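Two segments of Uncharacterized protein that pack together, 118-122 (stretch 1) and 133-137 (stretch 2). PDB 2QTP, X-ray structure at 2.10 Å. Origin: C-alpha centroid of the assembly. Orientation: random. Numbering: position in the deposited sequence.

Stretch 1 118-122: VPSSK
Stretch 2 (133-137) VPLGH

Two extended segments of one chain lie side by side here and pack through two prolines, with no hydrogen bond passing between them. The register is antiparallel: P119 sits nearest G136, their CA atoms 5.8 Å apart, and S121 sits nearest V133, CA to CA 7.0 Å. The contact is small, 209 Å² summed over both sides, and P119 and P134 each contribute 73 Å² of it.

Stretch 1 enters as loop. V118, at phi/psi -76/125 with chi1 t (168°), directs its CA-to-CB bond sideways, and its nearest side-chain approach to the other stretch is V118 CG2 to G136 O, 6.3 Å; it leads into the contact without joining it. P119, at -70/148 with a C-gamma endo ring, is the centre. It is buried and its CA-to-CB bond points toward stretch 2. P119 CB meets P134 CB at 3.8 Å, an apolar contact between two rings that share the same pucker. P119 CG reaches further along the partner backbone, lying 3.9 Å from L135 C and a tight 3.2 Å from G136 N. G136, at -103/132, makes this approach possible: an ideal CB there would point toward stretch 1 and fall 2.7 Å from P119 CD, a clash. The bare glycine is thus the space into which the proline ring fits.

The strand of stretch 1 begins at S120 (-139/155, chi1 p at 66°). Its CA-to-CB bond points away, so it meets the partner through backbone, S120 C lying 4.0 Å from P134 CG. S121 (-139/151, chi1 p at 73°) turns back toward stretch 2 and sets its OG 3.9 Å from P134 CD. That hydroxyl is hydrogen-bonded elsewhere in the structure, so its polar need is met while it rests near a proline ring. K122 (-130/141) continues the strand out of reach, its side chain at p, t, t, t for chi1 to chi4.

The partner strand alternates to match. V133 (-97/116, chi1 t) and L135 (-132/110, chi1 m, chi2 t) point their CA-to-CB bonds away and are buried, while P134 (-69/154) between them points toward stretch 1 and touches P119, S120 and S121. H137, with phi -79, chi1 -99° between wells and chi2 71°, points away and makes no contact with stretch 1. The rule to read is compact: proline packs against proline, a glycine leaves room for the ring, and the alternation of extended backbone turns the side chains of S120, V133 and L135 away from the contact.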

# COMPACT_ATOMS: atom_id res chain seq x y z
N VAL A 118 -3.39 -1.86 12.76
CA VAL A 118 -2.60 -1.37 11.61
C VAL A 118 -3.18 -0.07 11.02
O VAL A 118 -4.36 -0.01 10.68
CB VAL A 118 -2.51 -2.49 10.53
CG1 VAL A 118 -1.96 -1.97 9.20
CG2 VAL A 118 -1.67 -3.64 11.06
N PRO A 119 -2.37 1.00 10.93
CA PRO A 119 -2.96 2.21 10.36
C PRO A 119 -3.25 2.08 8.86
O PRO A 119 -2.58 1.32 8.16
CB PRO A 119 -1.90 3.28 10.63
CG PRO A 119 -0.62 2.54 10.75
CD PRO A 119 -0.96 1.19 11.32
N SER A 120 -4.29 2.75 8.39
CA SER A 120 -4.59 2.78 6.96
C SER A 120 -5.01 4.18 6.53
O SER A 120 -5.45 4.96 7.35
CB SER A 120 -5.68 1.76 6.63
OG SER A 120 -6.88 2.14 7.23
N SER A 121 -4.84 4.53 5.25
CA SER A 121 -5.36 5.80 4.75
C SER A 121 -5.94 5.54 3.38
O SER A 121 -5.51 4.65 2.67
CB SER A 121 -4.28 6.90 4.68
OG SER A 121 -3.38 6.68 3.61
N LYS A 122 -6.94 6.32 3.00
CA LYS A 122 -7.58 6.19 1.70
C LYS A 122 -7.62 7.57 1.08
O LYS A 122 -7.84 8.55 1.78
CB LYS A 122 -8.99 5.61 1.84
CG LYS A 122 -9.83 6.30 2.84
CD LYS A 122 -11.13 5.56 3.14
CE LYS A 122 -11.98 6.43 4.05
NZ LYS A 122 -12.94 5.69 4.89
N VAL A 133 1.82 6.17 2.81
CA VAL A 133 1.44 4.95 3.52
C VAL A 133 1.85 5.08 5.01
O VAL A 133 3.01 5.21 5.32
CB VAL A 133 2.08 3.71 2.91
CG1 VAL A 133 1.44 2.43 3.52
CG2 VAL A 133 1.97 3.75 1.39
N PRO A 134 0.88 5.09 5.91
CA PRO A 134 1.19 5.21 7.33
C PRO A 134 1.91 3.98 7.89
O PRO A 134 1.80 2.88 7.34
CB PRO A 134 -0.19 5.40 7.96
CG PRO A 134 -1.13 4.85 7.02
CD PRO A 134 -0.56 4.95 5.66
N LEU A 135 2.68 4.16 8.95
CA LEU A 135 3.41 3.05 9.58
C LEU A 135 3.18 3.13 11.08
O LEU A 135 3.67 4.04 11.74
CB LEU A 135 4.91 3.11 9.27
CG LEU A 135 5.39 2.65 7.90
CD1 LEU A 135 6.86 3.06 7.68
CD2 LEU A 135 5.22 1.15 7.75
N GLY A 136 2.42 2.18 11.61
CA GLY A 136 2.14 2.17 13.03
C GLY A 136 2.99 1.11 13.68
O GLY A 136 3.05 -0.02 13.19
N HIS A 137 3.65 1.49 14.78
CA HIS A 137 4.49 0.57 15.58
C HIS A 137 3.60 -0.29 16.46
O HIS A 137 3.91 -1.45 16.69
CB HIS A 137 5.50 1.35 16.44
CG HIS A 137 6.88 1.41 15.87
ND1 HIS A 137 7.20 2.18 14.76
CD2 HIS A 137 8.05 0.84 16.28
CE1 HIS A 137 8.50 2.05 14.50
NE2 HIS A 137 9.03 1.25 15.41